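Local coordinates for Dye-decolorizing peroxidase Tfu_3078 (Thermobifida fusca, PDB 5FW4), which is a heme-b peroxidase that uses hydrogen peroxide to oxidise anthraquinone dyes readily, and azo dyes and phenolic compounds more modestly, at residues A[107-112]-A[423-428]; A[277-282]-A[408-413]. All coordinates share one frame; numbering follows the deposited sequence.

Contact 1 (107-112 with 423-428) lies toward the outside of the fold, where the C-terminal tail meets helix 97-120 of the N-terminal half, its centre about 20 Å from that of the chain. It is peripheral yet largely buried, with exposed Arg109 at its margin. Contact 2 (277-282 with 408-413) is core, its centre about 7 Å from the same point and nine of its ten touching residues buried. The two share no secondary-structure element, but strand 404-414 and helix 425-428 follow each other in the chain. Contact 1 relies on a single cross-segment hydrogen bond plus aliphatic packing; contact 2 is an antiparallel strand pair held by backbone bonds, with buried arginines added and the heme at one end.

Contact 1: residues A[107-112]-A[423-428]; sequences ALRSWT and LGQDLI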
loop_
_atom_site.group_PDB
_atom_site.type_symbol
_atom_site.label_atom_id
_atom_site.label_comp_id
_atom_site.label_asym_id
_atom_site.label_seq_id
_atom_site.Cartn_x
_atom_site.Cartn_y
_atom_site.Cartn_z
ATOM N N ALA A 107 -9.515 -20.843 15.803
ATOM C CA ALA A 107 -9.047 -19.569 15.233
ATOM C C ALA A 107 -8.331 -18.803 16.294
ATOM O O ALA A 107 -7.193 -18.434 16.100
ATOM C CB ALA A 107 -10.201 -18.757 14.672
ATOM N N LEU A 108 -8.979 -18.620 17.440
ATOM C CA LEU A 108 -8.458 -17.701 18.474
ATOM C C LEU A 108 -7.189 -18.258 19.121
ATOM O O LEU A 108 -6.251 -17.536 19.384
ATOM C CB LEU A 108 -9.545 -17.359 19.510
ATOM C CG LEU A 108 -10.685 -16.451 19.038
ATOM C CD1 LEU A 108 -11.873 -16.523 19.975
ATOM C CD2 LEU A 108 -10.225 -15.002 18.937
ATOM N N ARG A 109 -7.153 -19.567 19.369
ATOM C CA ARG A 109 -5.935 -20.188 19.846
ATOM C C ARG A 109 -4.782 -20.040 18.850
ATOM O O ARG A 109 -3.669 -19.680 19.232
ATOM C CB ARG A 109 -6.156 -21.680 20.166
ATOM C CG ARG A 109 -4.997 -22.252 20.965
ATOM C CD ARG A 109 -5.204 -23.723 21.276
ATOM N NE ARG A 109 -6.149 -23.959 22.366
ATOM C CZ ARG A 109 -5.850 -23.945 23.670
ATOM N NH1 ARG A 109 -4.632 -23.646 24.107
ATOM N NH2 ARG A 109 -6.798 -24.210 24.558
ATOM N N SER A 110 -5.013 -20.325 17.578
ATOM C CA SER A 110 -3.913 -20.301 16.609
ATOM C C SER A 110 -3.358 -18.885 16.530
ATOM O O SER A 110 -2.133 -18.631 16.501
ATOM C CB SER A 110 -4.412 -20.681 15.218
ATOM O OG SER A 110 -5.058 -21.923 15.209
ATOM N N TRP A 111 -4.281 -17.943 16.485
ATOM C CA TRP A 111 -3.847 -16.552 16.372
ATOM C C TRP A 111 -3.079 -16.105 17.591
ATOM O O TRP A 111 -2.026 -15.482 17.465
ATOM C CB TRP A 111 -5.040 -15.619 16.082
ATOM C CG TRP A 111 -5.584 -15.698 14.676
ATOM C CD1 TRP A 111 -4.884 -15.921 13.525
ATOM C CD2 TRP A 111 -6.932 -15.453 14.276
ATOM N NE1 TRP A 111 -5.725 -15.881 12.435
ATOM C CE2 TRP A 111 -6.993 -15.607 12.877
ATOM C CE3 TRP A 111 -8.105 -15.118 14.972
ATOM C CZ2 TRP A 111 -8.168 -15.462 12.173
ATOM C CZ3 TRP A 111 -9.277 -15.006 14.271
ATOM C CH2 TRP A 111 -9.301 -15.152 12.888
ATOM N N THR A 112 -3.585 -16.411 18.769
ATOM C CA THR A 112 -2.914 -16.036 20.000
ATOM C C THR A 112 -1.508 -16.587 20.018
ATOM O O THR A 112 -0.558 -15.875 20.314
ATOM C CB THR A 112 -3.681 -16.506 21.261
ATOM O OG1 THR A 112 -4.966 -15.862 21.340
ATOM C CG2 THR A 112 -2.875 -16.175 22.535
ATOM N N LEU A 423 -6.592 -15.702 23.763
ATOM C CA LEU A 423 -7.387 -14.475 23.702
ATOM C C LEU A 423 -8.835 -14.816 23.483
ATOM O O LEU A 423 -9.178 -15.488 22.512
ATOM C CB LEU A 423 -6.872 -13.575 22.569
ATOM C CG LEU A 423 -5.478 -13.041 22.880
ATOM C CD1 LEU A 423 -4.768 -12.499 21.654
ATOM C CD2 LEU A 423 -5.581 -12.004 23.999
ATOM N N GLY A 424 -9.674 -14.391 24.427
ATOM C CA GLY A 424 -11.098 -14.691 24.418
ATOM C C GLY A 424 -11.443 -16.125 24.872
ATOM O O GLY A 424 -12.570 -16.582 24.662
ATOM N N GLN A 425 -10.493 -16.826 25.490
ATOM C CA GLN A 425 -10.763 -18.195 25.969
ATOM C C GLN A 425 -11.907 -18.183 27.009
ATOM O O GLN A 425 -12.730 -19.097 27.031
ATOM C CB GLN A 425 -9.493 -18.850 26.546
ATOM C CG GLN A 425 -9.659 -20.325 26.914
ATOM C CD GLN A 425 -8.337 -21.058 27.169
ATOM O OE1 GLN A 425 -7.265 -20.463 27.272
ATOM N NE2 GLN A 425 -8.425 -22.375 27.287
ATOM N N ASP A 426 -11.941 -17.133 27.836
ATOM C CA ASP A 426 -13.042 -16.851 28.769
ATOM C C ASP A 426 -14.370 -16.903 28.058
ATOM O O ASP A 426 -15.289 -17.544 28.520
ATOM C CB ASP A 426 -12.933 -15.417 29.312
ATOM C CG ASP A 426 -11.887 -15.253 30.366
ATOM O OD1 ASP A 426 -11.294 -16.261 30.831
ATOM O OD2 ASP A 426 -11.683 -14.090 30.749
ATOM N N LEU A 427 -14.471 -16.177 26.947
ATOM C CA LEU A 427 -15.718 -16.085 26.205
ATOM C C LEU A 427 -16.093 -17.450 25.633
ATOM O O LEU A 427 -17.216 -17.892 25.768
ATOM C CB LEU A 427 -15.599 -15.068 25.066
ATOM C CG LEU A 427 -16.816 -15.036 24.142
ATOM C CD1 LEU A 427 -18.001 -14.427 24.863
ATOM C CD2 LEU A 427 -16.529 -14.319 22.831
ATOM N N ILE A 428 -15.146 -18.101 24.975
ATOM C CA ILE A 428 -15.374 -19.425 24.419
ATOM C C ILE A 428 -15.611 -20.397 25.580
ATOM O O ILE A 428 -16.504 -21.239 25.522
ATOM C CB ILE A 428 -14.164 -19.902 23.565
ATOM C CG1 ILE A 428 -14.186 -19.341 22.130
ATOM C CG2 ILE A 428 -14.122 -21.436 23.477
ATOM C CD1 ILE A 428 -14.710 -17.927 21.940
#
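Thr112 and Leu423 meet polar atom to backbone: OG1 of Thr112 accepts the N-H of Leu423 at 2.9 Å, and the N-H...O angle of 164° makes the bond nearly straight. OG1 is anti to the carbonyl carbon of Thr112 (chi1 -64°), on the side of the backbone N and within reach of Leu108 O one turn earlier, to which it donates. This donation commits the hydroxyl proton, consistent with OG1 acting as acceptor toward Leu423 N. Leu108 O also takes the N-H of Thr112, from the opposite face of its plane. The side chain of Leu423 lies obliquely against the threonine, its CB 3.2 Å from Thr112 OG1. Leu108 spans the carbonyl of Leu423, CB lying 3.6 Å from Leu423 O, and reaches with CD1 to Ile428 CD1 at 3.7 Å. At the outer margin NH2 of Arg109 comes to 3.7 Å from NE2 of Gln425, the guanidinium and amide planes 81° apart, without a hydrogen bond; OE1 of Gln425 instead accepts from Tyr422 N. Gly424, with positive phi, is N-cap of helix 425-428. Leu108 and Leu423 both rest on Val144 of strand 141-146, so the C-terminal tail packs where helix 97-120 lies against the antiparallel sheet of the N-terminal ferredoxin-like half.

Contact 2: residues A[277-282]-A[408-413]; sequences LVVRRI and GSALFA. With HEM (protoporphyrin IX containing Fe), chain C.
The Arg280 guanidinium has Ser409 OG at its edge, with NH1 donating to that oxygen at 2.9 Å; the N-H...O angle is 142° and the partner is tilted 23° out of the guanidinium plane. On the other face of the sheet the Arg281 guanidinium makes a cation-pi contact with Trp179, and its NH2 a salt bridge with Asp370. The Phe412 ring meets Val279 CG1 at its edge, 4.1 Å from CE2, while Leu277 CD2 approaches it obliquely. Bends at chi2 and chi3 fold the Arg280 chain over Ser409, bringing CD to 3.3 Å from Ser409 OG. NH2 of Arg280 makes a salt bridge with Asp173 and NE is hydrogen-bonded to His406 ND1, so three nitrogens of this buried group are engaged. Between these two faces the strands run antiparallel, 176° between directions. Val279 N donates to Ala410 O at 2.8 Å. In the same pair, Val279 CG1 lies 3.7 Å from Ala410 CB. Gly408 pairs with Arg281, where a CB would come tightly against that of the arginine. An alanine at Arg280 would probably leave Asp173 without its buried counter-charge and open a gap beside Ser409. Ile282 CG2 touches the heme vinyl carbon CBB at 3.5 Å, so this central strand of the C-terminal ferredoxin-like sheet combines apolar heme contact with buried arginine charge that is probably balanced by Asp173 on one face and Asp370 on the other.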
loop_
_atom_site.group_PDB
_atom_site.type_symbol
_atom_site.label_atom_id
_atom_site.label_comp_id
_atom_site.label_asym_id
_atom_site.label_seq_id
_atom_site.Cartn_x
_atom_site.Cartn_y
_atom_site.Cartn_z
ATOM N N LEU A 277 -12.481 -1.163 19.808
ATOM C CA LEU A 277 -12.033 -0.541 18.576
ATOM C C LEU A 277 -13.217 -0.239 17.671
ATOM O O LEU A 277 -13.967 -1.147 17.279
ATOM C CB LEU A 277 -11.062 -1.481 17.819
ATOM C CG LEU A 277 -10.655 -1.036 16.405
ATOM C CD1 LEU A 277 -9.820 0.217 16.433
ATOM C CD2 LEU A 277 -9.892 -2.144 15.679
ATOM N N VAL A 278 -13.411 1.048 17.352
ATOM C CA VAL A 278 -14.268 1.403 16.261
ATOM C C VAL A 278 -13.386 1.701 15.069
ATOM O O VAL A 278 -12.493 2.579 15.140
ATOM C CB VAL A 278 -15.168 2.624 16.561
ATOM C CG1 VAL A 278 -15.948 2.994 15.321
ATOM C CG2 VAL A 278 -16.104 2.326 17.724
ATOM N N VAL A 279 -13.628 0.981 13.970
ATOM C CA VAL A 279 -12.924 1.260 12.729
ATOM C C VAL A 279 -13.888 1.822 11.718
ATOM O O VAL A 279 -15.007 1.322 11.536
ATOM C CB VAL A 279 -12.127 0.050 12.173
ATOM C CG1 VAL A 279 -12.961 -1.190 12.131
ATOM C CG2 VAL A 279 -11.565 0.340 10.793
ATOM N N ARG A 280 -13.450 2.883 11.053
ATOM C CA ARG A 280 -14.239 3.467 9.988
ATOM C C ARG A 280 -13.328 3.692 8.785
ATOM O O ARG A 280 -12.219 4.239 8.921
ATOM C CB ARG A 280 -14.869 4.802 10.474
ATOM C CG ARG A 280 -15.702 4.714 11.745
ATOM C CD ARG A 280 -17.087 4.103 11.510
ATOM N NE ARG A 280 -18.014 5.118 10.988
ATOM C CZ ARG A 280 -19.339 5.059 11.004
ATOM N NH1 ARG A 280 -19.982 4.028 11.523
ATOM N NH2 ARG A 280 -20.036 6.093 10.519
ATOM N N ARG A 281 -13.773 3.252 7.625
ATOM C CA ARG A 281 -13.099 3.561 6.386
ATOM C C ARG A 281 -13.731 4.872 5.901
ATOM O O ARG A 281 -14.885 4.891 5.547
ATOM C CB ARG A 281 -13.319 2.483 5.350
ATOM C CG ARG A 281 -12.575 2.719 4.052
ATOM C CD ARG A 281 -13.010 1.715 3.032
ATOM N NE ARG A 281 -12.469 1.945 1.695
ATOM C CZ ARG A 281 -12.009 0.996 0.902
ATOM N NH1 ARG A 281 -11.978 -0.265 1.317
ATOM N NH2 ARG A 281 -11.550 1.307 -0.301
ATOM N N ILE A 282 -12.947 5.925 5.895
ATOM C CA ILE A 282 -13.496 7.283 5.550
ATOM C C ILE A 282 -12.819 7.806 4.312
ATOM O O ILE A 282 -11.650 8.168 4.349
ATOM C CB ILE A 282 -13.245 8.271 6.646
ATOM C CG1 ILE A 282 -13.567 7.703 8.000
ATOM C CG2 ILE A 282 -14.046 9.561 6.389
ATOM C CD1 ILE A 282 -14.957 7.322 8.122
ATOM N N GLY A 408 -17.043 2.360 5.423
ATOM C CA GLY A 408 -16.852 1.069 6.092
ATOM C C GLY A 408 -16.943 1.333 7.584
ATOM O O GLY A 408 -16.571 2.408 8.043
ATOM N N SER A 409 -17.426 0.351 8.334
ATOM C CA SER A 409 -17.548 0.466 9.768
ATOM C C SER A 409 -17.520 -0.893 10.457
ATOM O O SER A 409 -18.120 -1.853 9.968
ATOM C CB SER A 409 -18.850 1.152 10.146
ATOM O OG SER A 409 -18.937 1.348 11.556
ATOM N N ALA A 410 -16.884 -0.928 11.621
ATOM C CA ALA A 410 -16.939 -2.110 12.486
ATOM C C ALA A 410 -16.530 -1.789 13.913
ATOM O O ALA A 410 -15.737 -0.867 14.164
ATOM C CB ALA A 410 -16.042 -3.193 11.919
ATOM N N LEU A 411 -17.119 -2.531 14.836
ATOM C CA LEU A 411 -16.783 -2.481 16.246
ATOM C C LEU A 411 -16.165 -3.829 16.634
ATOM O O LEU A 411 -16.781 -4.851 16.407
ATOM C CB LEU A 411 -18.055 -2.298 17.058
ATOM C CG LEU A 411 -17.992 -2.391 18.597
ATOM C CD1 LEU A 411 -16.993 -1.442 19.248
ATOM C CD2 LEU A 411 -19.361 -2.102 19.174
ATOM N N PHE A 412 -14.983 -3.812 17.235
ATOM C CA PHE A 412 -14.401 -5.029 17.812
ATOM C C PHE A 412 -14.056 -4.884 19.274
ATOM O O PHE A 412 -13.534 -3.854 19.707
ATOM C CB PHE A 412 -13.183 -5.449 17.008
ATOM C CG PHE A 412 -13.488 -5.737 15.585
ATOM C CD1 PHE A 412 -14.108 -6.936 15.226
ATOM C CD2 PHE A 412 -13.149 -4.842 14.595
ATOM C CE1 PHE A 412 -14.384 -7.221 13.900
ATOM C CE2 PHE A 412 -13.422 -5.128 13.265
ATOM C CZ PHE A 412 -14.030 -6.326 12.919
ATOM N N ALA A 413 -14.340 -5.933 20.035
ATOM C CA ALA A 413 -13.900 -6.035 21.406
ATOM C C ALA A 413 -12.527 -6.639 21.362
ATOM O O ALA A 413 -12.345 -7.682 20.725
ATOM C CB ALA A 413 -14.867 -6.922 22.218
HETATM C CHA HEM C . -9.183 15.913 16.011
HETATM C CHB HEM C . -9.011 15.054 11.248
HETATM C CHC HEM C . -12.715 11.987 11.740
HETATM C CHD HEM C . -12.705 12.645 16.537
HETATM C C1A HEM C . -8.830 15.930 14.684
HETATM C C2A HEM C . -7.826 16.766 14.157
HETATM C C3A HEM C . -7.799 16.539 12.820
HETATM C C4A HEM C . -8.760 15.567 12.516
HETATM C CMA HEM C . -6.881 17.152 11.831
HETATM C CAA HEM C . -6.988 17.760 14.921
HETATM C CBA HEM C . -5.671 17.185 15.430
HETATM C CGA HEM C . -5.895 16.226 16.563
HETATM O O1A HEM C . -5.746 14.994 16.338
HETATM O O2A HEM C . -6.212 16.662 17.698
HETATM C C1B HEM C . -10.036 14.129 10.983
HETATM C C2B HEM C . -10.325 13.630 9.690
HETATM C C3B HEM C . -11.370 12.754 9.804
HETATM C C4B HEM C . -11.694 12.733 11.232
HETATM C CMB HEM C . -9.584 13.999 8.437
HETATM C CAB HEM C . -12.042 11.907 8.813
HETATM C CBB HEM C . -11.583 11.707 7.577
HETATM C C1C HEM C . -13.041 11.890 13.073
HETATM C C2C HEM C . -14.032 11.075 13.577
HETATM C C3C HEM C . -14.012 11.252 14.956
HETATM C C4C HEM C . -13.007 12.197 15.266
HETATM C CMC HEM C . -14.884 10.194 12.701
HETATM C CAC HEM C . -14.842 10.733 16.033
HETATM C CBC HEM C . -16.032 10.258 15.836
HETATM C C1D HEM C . -11.705 13.613 16.726
HETATM C C2D HEM C . -11.401 14.120 18.069
HETATM C C3D HEM C . -10.424 15.042 17.914
HETATM C C4D HEM C . -10.162 15.089 16.480
HETATM C CMD HEM C . -12.018 13.698 19.392
HETATM C CAD HEM C . -9.757 15.831 19.025
HETATM C CBD HEM C . -10.652 17.021 19.384
HETATM C CGD HEM C . -10.099 17.755 20.586
HETATM O O1D HEM C . -10.270 17.344 21.751
HETATM O O2D HEM C . -9.435 18.796 20.394
HETATM N NA HEM C . -9.404 15.203 13.661
HETATM N NB HEM C . -10.865 13.567 11.861
HETATM N NC HEM C . -12.464 12.587 14.099
HETATM N ND HEM C . -10.941 14.210 15.774
HETATM FE FE HEM C . -10.940 13.954 13.891
#